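Phenazine biosynthesis protein PhzF family (PDB 1S7J) is a PhzF-family protein of the diaminopimelate epimerase clan and probably acts as an isomerase, although its substrate is not established. Local coordinates at residues Met1-Ala12 and Thr249-Leu260; Ile176-Phe186 and Ala206-Trp214. One frame throughout, in Å; residues are numbered along the deposited sequence.

Contact 1. Residues Met1-Ala12 and Thr249-Leu260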
loop_
_atom_site.group_PDB
_atom_site.type_symbol
_atom_site.label_atom_id
_atom_site.label_comp_id
_atom_site.label_asym_id
_atom_site.label_seq_id
_atom_site.Cartn_x
_atom_site.Cartn_y
_atom_site.Cartn_z
ATOM N N MET A 1 -26.078 12.466 -12.725
ATOM C CA MET A 1 -26.708 11.904 -11.492
ATOM C C MET A 1 -26.137 10.504 -11.178
ATOM O O MET A 1 -26.006 10.130 -10.014
ATOM C CB MET A 1 -28.228 11.846 -11.728
ATOM C CG MET A 1 -28.991 11.834 -10.405
ATOM S SD MET A 1 -30.506 10.864 -10.501
ATOM C CE MET A 1 -31.731 12.043 -9.914
ATOM N N SER A 2 -25.783 9.761 -12.216
ATOM C CA SER A 2 -25.227 8.411 -12.041
ATOM C C SER A 2 -23.683 8.372 -12.298
ATOM O O SER A 2 -23.205 8.804 -13.347
ATOM C CB SER A 2 -25.962 7.431 -12.964
ATOM O OG SER A 2 -25.488 6.105 -12.825
ATOM N N TYR A 3 -22.943 7.862 -11.314
ATOM C CA TYR A 3 -21.483 7.768 -11.395
ATOM C C TYR A 3 -21.006 6.375 -11.049
ATOM O O TYR A 3 -20.990 5.999 -9.890
ATOM C CB TYR A 3 -20.835 8.748 -10.411
ATOM C CG TYR A 3 -21.157 10.201 -10.647
ATOM C CD1 TYR A 3 -22.436 10.687 -10.444
ATOM C CD2 TYR A 3 -20.180 11.086 -11.067
ATOM C CE1 TYR A 3 -22.741 12.029 -10.662
ATOM C CE2 TYR A 3 -20.471 12.428 -11.285
ATOM C CZ TYR A 3 -21.759 12.890 -11.082
ATOM O OH TYR A 3 -22.075 14.211 -11.312
ATOM N N PRO A 4 -20.560 5.611 -12.040
ATOM C CA PRO A 4 -20.080 4.242 -11.774
ATOM C C PRO A 4 -18.901 4.220 -10.785
ATOM O O PRO A 4 -18.090 5.147 -10.764
ATOM C CB PRO A 4 -19.614 3.764 -13.160
ATOM C CG PRO A 4 -20.439 4.593 -14.118
ATOM C CD PRO A 4 -20.421 5.948 -13.469
ATOM N N TYR A 5 -18.827 3.179 -9.953
ATOM C CA TYR A 5 -17.731 3.046 -9.016
ATOM C C TYR A 5 -17.391 1.604 -8.866
ATOM O O TYR A 5 -18.146 0.729 -9.297
ATOM C CB TYR A 5 -18.053 3.688 -7.647
ATOM C CG TYR A 5 -19.124 2.992 -6.853
ATOM C CD1 TYR A 5 -18.838 1.847 -6.107
ATOM C CD2 TYR A 5 -20.434 3.467 -6.851
ATOM C CE1 TYR A 5 -19.831 1.192 -5.392
ATOM C CE2 TYR A 5 -21.423 2.827 -6.144
ATOM C CZ TYR A 5 -21.123 1.688 -5.413
ATOM O OH TYR A 5 -22.117 1.054 -4.714
ATOM N N TYR A 6 -16.210 1.325 -8.302
ATOM C CA TYR A 6 -15.743 -0.032 -8.100
ATOM C C TYR A 6 -15.084 -0.121 -6.748
ATOM O O TYR A 6 -14.554 0.865 -6.250
ATOM C CB TYR A 6 -14.728 -0.422 -9.203
ATOM C CG TYR A 6 -15.280 -0.350 -10.623
ATOM C CD1 TYR A 6 -15.562 0.886 -11.223
ATOM C CD2 TYR A 6 -15.553 -1.508 -11.345
ATOM C CE1 TYR A 6 -16.111 0.958 -12.503
ATOM C CE2 TYR A 6 -16.101 -1.447 -12.625
ATOM C CZ TYR A 6 -16.379 -0.217 -13.197
ATOM O OH TYR A 6 -16.941 -0.171 -14.444
ATOM N N ILE A 7 -15.193 -1.272 -6.111
ATOM C CA ILE A 7 -14.585 -1.497 -4.811
ATOM C C ILE A 7 -13.700 -2.675 -5.034
ATOM O O ILE A 7 -14.188 -3.769 -5.321
ATOM C CB ILE A 7 -15.625 -1.873 -3.732
ATOM C CG1 ILE A 7 -16.735 -0.826 -3.645
ATOM C CG2 ILE A 7 -14.937 -2.031 -2.397
ATOM C CD1 ILE A 7 -16.263 0.535 -3.247
ATOM N N VAL A 8 -12.397 -2.480 -4.961
ATOM C CA VAL A 8 -11.480 -3.571 -5.174
ATOM C C VAL A 8 -10.521 -3.792 -4.037
ATOM O O VAL A 8 -10.134 -2.848 -3.335
ATOM C CB VAL A 8 -10.722 -3.419 -6.539
ATOM C CG1 VAL A 8 -11.049 -2.093 -7.192
ATOM C CG2 VAL A 8 -9.225 -3.598 -6.374
ATOM N N ASP A 9 -10.221 -5.051 -3.784
ATOM C CA ASP A 9 -9.291 -5.438 -2.753
ATOM C C ASP A 9 -7.936 -5.617 -3.456
ATOM O O ASP A 9 -7.724 -6.601 -4.178
ATOM C CB ASP A 9 -9.729 -6.750 -2.095
ATOM C CG ASP A 9 -11.089 -6.632 -1.408
ATOM O OD1 ASP A 9 -11.772 -7.668 -1.259
ATOM O OD2 ASP A 9 -11.478 -5.507 -1.027
ATOM N N ALA A 10 -7.075 -4.615 -3.326
ATOM C CA ALA A 10 -5.756 -4.639 -3.945
ATOM C C ALA A 10 -4.832 -5.600 -3.210
ATOM O O ALA A 10 -4.818 -5.644 -1.988
ATOM C CB ALA A 10 -5.173 -3.249 -3.972
ATOM N N PHE A 11 -4.044 -6.341 -3.975
ATOM C CA PHE A 11 -3.100 -7.335 -3.441
ATOM C C PHE A 11 -3.800 -8.538 -2.875
ATOM O O PHE A 11 -3.245 -9.264 -2.036
ATOM C CB PHE A 11 -2.174 -6.712 -2.384
ATOM C CG PHE A 11 -1.256 -5.656 -2.927
ATOM C CD1 PHE A 11 -1.572 -4.310 -2.797
ATOM C CD2 PHE A 11 -0.062 -6.008 -3.579
ATOM C CE1 PHE A 11 -0.730 -3.332 -3.304
ATOM C CE2 PHE A 11 0.781 -5.034 -4.085
ATOM C CZ PHE A 11 0.453 -3.700 -3.949
ATOM N N ALA A 12 -5.016 -8.788 -3.356
ATOM C CA ALA A 12 -5.817 -9.911 -2.897
ATOM C C ALA A 12 -6.204 -10.831 -4.025
ATOM O O ALA A 12 -6.520 -10.383 -5.115
ATOM C CB ALA A 12 -7.059 -9.400 -2.216
ATOM N N THR A 249 -1.925 -8.945 -7.276
ATOM C CA THR A 249 -3.212 -9.237 -7.902
ATOM C C THR A 249 -4.293 -8.318 -7.309
ATOM O O THR A 249 -3.987 -7.434 -6.515
ATOM C CB THR A 249 -3.626 -10.737 -7.717
ATOM O OG1 THR A 249 -3.557 -11.107 -6.329
ATOM C CG2 THR A 249 -2.700 -11.638 -8.518
ATOM N N ALA A 250 -5.530 -8.481 -7.760
ATOM C CA ALA A 250 -6.648 -7.679 -7.267
ATOM C C ALA A 250 -7.974 -8.407 -7.462
ATOM O O ALA A 250 -8.096 -9.301 -8.313
ATOM C CB ALA A 250 -6.686 -6.350 -7.950
ATOM N N LYS A 251 -8.974 -8.004 -6.686
ATOM C CA LYS A 251 -10.311 -8.608 -6.758
ATOM C C LYS A 251 -11.410 -7.597 -6.599
ATOM O O LYS A 251 -11.396 -6.789 -5.669
ATOM C CB LYS A 251 -10.465 -9.692 -5.694
ATOM C CG LYS A 251 -10.371 -11.121 -6.235
ATOM C CD LYS A 251 -11.584 -11.476 -7.097
ATOM C CE LYS A 251 -11.542 -12.930 -7.573
ATOM N NZ LYS A 251 -11.563 -13.904 -6.446
ATOM N N LEU A 252 -12.365 -7.620 -7.518
ATOM C CA LEU A 252 -13.502 -6.716 -7.476
ATOM C C LEU A 252 -14.462 -7.216 -6.395
ATOM O O LEU A 252 -14.862 -8.386 -6.401
ATOM C CB LEU A 252 -14.235 -6.710 -8.814
ATOM C CG LEU A 252 -14.800 -5.400 -9.371
ATOM C CD1 LEU A 252 -16.211 -5.619 -9.869
ATOM C CD2 LEU A 252 -14.773 -4.318 -8.353
ATOM N N PHE A 253 -14.766 -6.364 -5.439
ATOM C CA PHE A 253 -15.696 -6.718 -4.388
ATOM C C PHE A 253 -17.088 -6.320 -4.832
ATOM O O PHE A 253 -18.026 -7.089 -4.707
ATOM C CB PHE A 253 -15.355 -5.993 -3.064
ATOM C CG PHE A 253 -16.424 -6.119 -2.027
ATOM C CD1 PHE A 253 -16.715 -7.367 -1.451
ATOM C CD2 PHE A 253 -17.201 -5.015 -1.667
ATOM C CE1 PHE A 253 -17.775 -7.512 -0.538
ATOM C CE2 PHE A 253 -18.265 -5.147 -0.753
ATOM C CZ PHE A 253 -18.551 -6.401 -0.190
ATOM N N ALA A 254 -17.209 -5.091 -5.337
ATOM C CA ALA A 254 -18.480 -4.558 -5.788
ATOM C C ALA A 254 -18.335 -3.541 -6.905
ATOM O O ALA A 254 -17.290 -2.920 -7.067
ATOM C CB ALA A 254 -19.222 -3.925 -4.619
ATOM N N LYS A 255 -19.413 -3.364 -7.646
ATOM C CA LYS A 255 -19.496 -2.434 -8.767
ATOM C C LYS A 255 -20.883 -1.820 -8.679
ATOM O O LYS A 255 -21.854 -2.542 -8.429
ATOM C CB LYS A 255 -19.376 -3.216 -10.095
ATOM C CG LYS A 255 -19.626 -2.390 -11.336
ATOM C CD LYS A 255 -20.036 -3.279 -12.514
ATOM C CE LYS A 255 -21.014 -2.553 -13.435
ATOM N NZ LYS A 255 -21.347 -3.361 -14.645
ATOM N N GLY A 256 -21.003 -0.534 -8.898
ATOM C CA GLY A 256 -22.311 0.078 -8.817
ATOM C C GLY A 256 -22.318 1.457 -9.346
ATOM O O GLY A 256 -21.544 1.784 -10.241
ATOM N N GLU A 257 -23.183 2.312 -8.795
ATOM C CA GLU A 257 -23.297 3.696 -9.213
ATOM C C GLU A 257 -23.680 4.567 -8.025
ATOM O O GLU A 257 -24.533 4.185 -7.236
ATOM C CB GLU A 257 -24.371 3.833 -10.277
ATOM C CG GLU A 257 -24.213 2.907 -11.450
ATOM C CD GLU A 257 -25.358 2.997 -12.415
ATOM O OE1 GLU A 257 -26.532 2.888 -11.973
ATOM O OE2 GLU A 257 -25.094 3.184 -13.618
ATOM N N ALA A 258 -23.025 5.726 -7.884
ATOM C CA ALA A 258 -23.340 6.648 -6.807
ATOM C C ALA A 258 -24.230 7.715 -7.439
ATOM O O ALA A 258 -24.145 7.952 -8.641
ATOM C CB ALA A 258 -22.049 7.262 -6.218
ATOM N N TYR A 259 -25.128 8.302 -6.652
ATOM C CA TYR A 259 -26.046 9.325 -7.162
ATOM C C TYR A 259 -25.816 10.646 -6.444
ATOM O O TYR A 259 -25.751 10.686 -5.216
ATOM C CB TYR A 259 -27.501 8.858 -6.981
ATOM C CG TYR A 259 -27.819 7.550 -7.689
ATOM C CD1 TYR A 259 -27.787 6.336 -6.999
ATOM C CD2 TYR A 259 -28.102 7.525 -9.055
ATOM C CE1 TYR A 259 -28.026 5.114 -7.662
ATOM C CE2 TYR A 259 -28.342 6.313 -9.724
ATOM C CZ TYR A 259 -28.294 5.114 -9.018
ATOM O OH TYR A 259 -28.486 3.914 -9.672
ATOM N N LEU A 260 -25.682 11.730 -7.218
ATOM C CA LEU A 260 -25.416 13.057 -6.641
ATOM C C LEU A 260 -26.392 14.138 -7.112
ATOM O O LEU A 260 -26.482 15.201 -6.427
ATOM C CB LEU A 260 -23.990 13.479 -6.980
ATOM C CG LEU A 260 -22.906 12.434 -6.748
ATOM C CD1 LEU A 260 -21.575 13.013 -7.154
ATOM C CD2 LEU A 260 -22.896 11.990 -5.281
#

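Contact 2. Residues Ile176-Phe186 and Ala206-Trp214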
loop_
_atom_site.group_PDB
_atom_site.type_symbol
_atom_site.label_atom_id
_atom_site.label_comp_id
_atom_site.label_asym_id
_atom_site.label_seq_id
_atom_site.Cartn_x
_atom_site.Cartn_y
_atom_site.Cartn_z
ATOM N N ILE A 176 7.237 -0.469 10.844
ATOM C CA ILE A 176 7.272 -1.656 10.024
ATOM C C ILE A 176 7.914 -2.755 10.818
ATOM O O ILE A 176 8.829 -2.503 11.600
ATOM C CB ILE A 176 8.112 -1.435 8.737
ATOM C CG1 ILE A 176 7.550 -0.265 7.921
ATOM C CG2 ILE A 176 8.130 -2.710 7.898
ATOM C CD1 ILE A 176 8.368 0.076 6.694
ATOM N N VAL A 177 7.401 -3.968 10.672
ATOM C CA VAL A 177 7.931 -5.128 11.352
ATOM C C VAL A 177 8.125 -6.191 10.276
ATOM O O VAL A 177 7.260 -6.365 9.408
ATOM C CB VAL A 177 6.965 -5.635 12.476
ATOM C CG1 VAL A 177 6.825 -4.575 13.573
ATOM C CG2 VAL A 177 5.601 -5.960 11.901
ATOM N N THR A 178 9.248 -6.893 10.325
ATOM C CA THR A 178 9.563 -7.907 9.313
ATOM C C THR A 178 10.178 -9.159 9.913
ATOM O O THR A 178 10.442 -9.226 11.114
ATOM C CB THR A 178 10.584 -7.363 8.283
ATOM O OG1 THR A 178 10.560 -5.927 8.277
ATOM C CG2 THR A 178 10.255 -7.859 6.915
ATOM N N ALA A 179 10.417 -10.148 9.056
ATOM C CA ALA A 179 11.024 -11.410 9.455
ATOM C C ALA A 179 11.042 -12.378 8.272
ATOM O O ALA A 179 10.303 -12.196 7.302
ATOM C CB ALA A 179 10.272 -12.020 10.615
ATOM N N SER A 180 11.910 -13.385 8.342
ATOM C CA SER A 180 12.003 -14.385 7.279
ATOM C C SER A 180 10.685 -15.133 7.140
ATOM O O SER A 180 10.133 -15.641 8.138
ATOM C CB SER A 180 13.128 -15.400 7.571
ATOM O OG SER A 180 14.414 -14.814 7.462
ATOM N N GLY A 181 10.164 -15.187 5.925
ATOM C CA GLY A 181 8.920 -15.888 5.686
ATOM C C GLY A 181 9.110 -17.386 5.775
ATOM O O GLY A 181 10.215 -17.893 5.562
ATOM N N ASP A 182 8.040 -18.102 6.123
ATOM C CA ASP A 182 8.095 -19.560 6.234
ATOM C C ASP A 182 8.002 -20.218 4.855
ATOM O O ASP A 182 8.675 -21.215 4.592
ATOM C CB ASP A 182 6.960 -20.081 7.129
ATOM C CG ASP A 182 6.998 -19.492 8.538
ATOM O OD1 ASP A 182 5.926 -19.433 9.175
ATOM O OD2 ASP A 182 8.091 -19.094 9.011
ATOM N N SER A 183 7.167 -19.646 3.990
ATOM C CA SER A 183 6.970 -20.169 2.628
ATOM C C SER A 183 7.245 -19.081 1.572
ATOM O O SER A 183 7.118 -19.322 0.365
ATOM C CB SER A 183 5.531 -20.681 2.455
ATOM O OG SER A 183 5.217 -21.697 3.404
ATOM N N VAL A 184 7.605 -17.891 2.038
ATOM C CA VAL A 184 7.886 -16.766 1.162
ATOM C C VAL A 184 9.238 -16.175 1.604
ATOM O O VAL A 184 9.763 -16.570 2.648
ATOM C CB VAL A 184 6.736 -15.723 1.268
ATOM C CG1 VAL A 184 7.079 -14.612 2.244
ATOM C CG2 VAL A 184 6.359 -15.208 -0.082
ATOM N N ASP A 185 9.800 -15.264 0.824
ATOM C CA ASP A 185 11.094 -14.687 1.195
ATOM C C ASP A 185 11.061 -13.841 2.471
ATOM O O ASP A 185 11.941 -13.965 3.325
ATOM C CB ASP A 185 11.717 -13.909 0.022
ATOM C CG ASP A 185 12.319 -14.835 -1.041
ATOM O OD1 ASP A 185 12.655 -15.998 -0.713
ATOM O OD2 ASP A 185 12.465 -14.398 -2.196
ATOM N N PHE A 186 10.060 -12.974 2.593
ATOM C CA PHE A 186 9.918 -12.145 3.782
ATOM C C PHE A 186 8.479 -11.684 3.995
ATOM O O PHE A 186 7.703 -11.565 3.040
ATOM C CB PHE A 186 10.869 -10.942 3.738
ATOM C CG PHE A 186 10.465 -9.859 2.769
ATOM C CD1 PHE A 186 11.018 -9.807 1.490
ATOM C CD2 PHE A 186 9.588 -8.844 3.160
ATOM C CE1 PHE A 186 10.714 -8.755 0.619
ATOM C CE2 PHE A 186 9.281 -7.794 2.300
ATOM C CZ PHE A 186 9.847 -7.750 1.025
ATOM N N ALA A 206 5.869 1.147 1.873
ATOM C CA ALA A 206 6.689 0.606 2.932
ATOM C C ALA A 206 7.718 -0.350 2.360
ATOM O O ALA A 206 8.734 -0.630 2.991
ATOM C CB ALA A 206 5.825 -0.110 3.940
ATOM N N HIS A 207 7.442 -0.883 1.167
ATOM C CA HIS A 207 8.346 -1.817 0.534
ATOM C C HIS A 207 9.580 -1.159 -0.071
ATOM O O HIS A 207 10.460 -1.831 -0.624
ATOM C CB HIS A 207 7.594 -2.718 -0.438
ATOM C CG HIS A 207 6.764 -3.748 0.249
ATOM N ND1 HIS A 207 5.566 -3.449 0.865
ATOM C CD2 HIS A 207 6.998 -5.056 0.509
ATOM C CE1 HIS A 207 5.108 -4.523 1.481
ATOM N NE2 HIS A 207 5.961 -5.510 1.276
ATOM N N ALA A 208 9.631 0.164 0.043
ATOM C CA ALA A 208 10.780 0.950 -0.404
ATOM C C ALA A 208 11.913 0.653 0.607
ATOM O O ALA A 208 13.077 0.662 0.259
ATOM C CB ALA A 208 10.447 2.434 -0.388
ATOM N N ASN A 209 11.520 0.395 1.858
ATOM C CA ASN A 209 12.463 0.067 2.930
ATOM C C ASN A 209 12.623 -1.454 2.998
ATOM O O ASN A 209 13.727 -1.966 3.175
ATOM C CB ASN A 209 11.940 0.559 4.294
ATOM C CG ASN A 209 11.820 2.082 4.375
ATOM O OD1 ASN A 209 12.574 2.815 3.738
ATOM N ND2 ASN A 209 10.888 2.548 5.211
ATOM N N LEU A 210 11.494 -2.162 2.885
ATOM C CA LEU A 210 11.462 -3.635 2.933
ATOM C C LEU A 210 12.277 -4.343 1.873
ATOM O O LEU A 210 13.087 -5.216 2.187
ATOM C CB LEU A 210 10.011 -4.145 2.831
ATOM C CG LEU A 210 9.150 -4.304 4.079
ATOM C CD1 LEU A 210 9.909 -5.106 5.100
ATOM C CD2 LEU A 210 8.774 -2.969 4.643
ATOM N N ILE A 211 11.986 -4.047 0.604
ATOM C CA ILE A 211 12.685 -4.685 -0.505
ATOM C C ILE A 211 14.223 -4.482 -0.465
ATOM O O ILE A 211 14.974 -5.453 -0.560
ATOM C CB ILE A 211 12.068 -4.275 -1.887
ATOM C CG1 ILE A 211 10.591 -4.693 -1.921
ATOM C CG2 ILE A 211 12.802 -4.970 -3.037
ATOM C CD1 ILE A 211 9.900 -4.391 -3.229
ATOM N N PRO A 212 14.694 -3.227 -0.355
ATOM C CA PRO A 212 16.139 -3.010 -0.301
ATOM C C PRO A 212 16.780 -3.868 0.802
ATOM O O PRO A 212 17.737 -4.606 0.554
ATOM C CB PRO A 212 16.234 -1.528 0.036
ATOM C CG PRO A 212 15.091 -0.967 -0.718
ATOM C CD PRO A 212 13.982 -1.937 -0.393
ATOM N N TYR A 213 16.212 -3.776 2.008
ATOM C CA TYR A 213 16.709 -4.520 3.158
ATOM C C TYR A 213 16.845 -6.021 2.915
ATOM O O TYR A 213 17.891 -6.613 3.228
ATOM C CB TYR A 213 15.802 -4.285 4.392
ATOM C CG TYR A 213 16.178 -5.161 5.578
ATOM C CD1 TYR A 213 15.678 -6.462 5.690
ATOM C CD2 TYR A 213 17.091 -4.722 6.535
ATOM C CE1 TYR A 213 16.086 -7.305 6.709
ATOM C CE2 TYR A 213 17.506 -5.569 7.570
ATOM C CZ TYR A 213 16.995 -6.864 7.642
ATOM O OH TYR A 213 17.401 -7.726 8.626
ATOM N N TRP A 214 15.781 -6.644 2.447
ATOM C CA TRP A 214 15.791 -8.079 2.205
ATOM C C TRP A 214 16.553 -8.527 0.971
ATOM O O TRP A 214 16.947 -9.693 0.870
ATOM C CB TRP A 214 14.367 -8.624 2.212
ATOM C CG TRP A 214 13.780 -8.631 3.582
ATOM C CD1 TRP A 214 12.937 -7.703 4.124
ATOM C CD2 TRP A 214 14.026 -9.598 4.611
ATOM N NE1 TRP A 214 12.647 -8.031 5.425
ATOM C CE2 TRP A 214 13.303 -9.188 5.749
ATOM C CE3 TRP A 214 14.797 -10.772 4.677
ATOM C CZ2 TRP A 214 13.317 -9.914 6.953
ATOM C CZ3 TRP A 214 14.811 -11.494 5.875
ATOM C CH2 TRP A 214 14.079 -11.059 6.994
#

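Contact 1. Residues Met1-Ala12 and Thr249-Leu260
The Tyr5 ring folds over Gly256 in the antiparallel pairing of Met1-Ala12 with Thr249-Leu260. Its CG sits between the backbone N and the carbonyl carbon (chi1 68°), which turns the ring across to the partner strand. Gly256 CA lies 4.1 Å from the Tyr5 ring centroid, over the face, a CH-pi contact that the bare glycine allows. Tyr3 points to the same side. Leu260 crosses it at about a right angle, with Leu260 CD1 4.0 Å from the Tyr3 ring centroid, also over a face.

Midway the register slips by one residue in a classic beta bulge: Phe253 and Ala254 stand opposite Ile7 alone. Ile7 O takes two N-H groups: Phe253 N at 2.7 Å, nearly along the C=O axis, and Ala254 N at 3.3 Å, on a lone pair. The Ile7 and Phe253 side chains lie side by side and point the same way, with Ile7 CG2 3.8 Å from Phe253 CD2. On the face that carries Tyr6 and Val8, Leu252 CD2 meets the edge of the Tyr6 ring and lies 4.0 Å from Tyr6 CB.

Strand 19-25 flanks strand 2-10 along its other edge, through backbone hydrogen bonds to Tyr6, Val8 and Ala10. Helix 72-85 packs on the face of Ala10, Ala250 and Leu252, where Tyr85 meets Tyr6 and Leu252. Strand 2-10 thus lies between strands 19-25 and 243-259 in a larger run of strands.

Contact 2. Residues Ile176-Phe186 and Ala206-Trp214
Strand 175-180 and helix 207-218 pack together in one lobe of the PhzF fold, at a place away from the predicted active site. A hairpin turn leads from this strand into strand 186-192, and Phe186 at its start carries much of the contact. Its CG stands between the backbone N and the carbonyl carbon (chi1 74°), and the ring lies against Trp214. The Phe186 ring and the five-membered ring of Trp214 form an offset stack, with centroids 4.2 Å apart and planes at 3°. Phe186 CB also sits over that five-membered ring, 3.5 Å from its centroid. Tyr213 CE1 covers the opposite face of the indole, which is sandwiched between the two residues, and this fixes its tilt.

The far end of the indole reaches the strand, with Trp214 CH2 3.5 Å from Ser180 N. One turn earlier on the helix, Leu210 CB lies 3.8 Å from Phe186 CE2. The methyls of Leu210 point to the strand. Leu210 CD2 meets Ile176 CG2 tip to tip, although the exact position of CD2 is doubtful. Farther back, Ile176 CD1 touches Ala206 CB at 3.8 Å. The edge of the His207 imidazole meets the Phe186 ring edge, and His207 ND1 is hydrogen-bonded to Cys203 O.

No hydrogen bond joins the two segments. Cohesion comes from buried apolar surface and ring stacking, so it probably depends on close fit of shapes.

The two contacts lie on opposite sides of the chain's centre, their centres about 30 Å and their nearest atoms about 7 Å apart. Contact 1 joins the two ends of the chain, and contact 2 is nested within the long loop that it closes. The long strand 243-259 links them. Its later part pairs with strand 2-10 in contact 1, while Val244 and Ile246 in its first part pack on helix 207-218 of contact 2. This strand therefore runs from one half of the molecule to the other. The arrangement is consistent with the two-lobed fold of the family. The predicted active-site residue Glu46 lies nearer contact 1, about 9 Å from Ala10 between side chains.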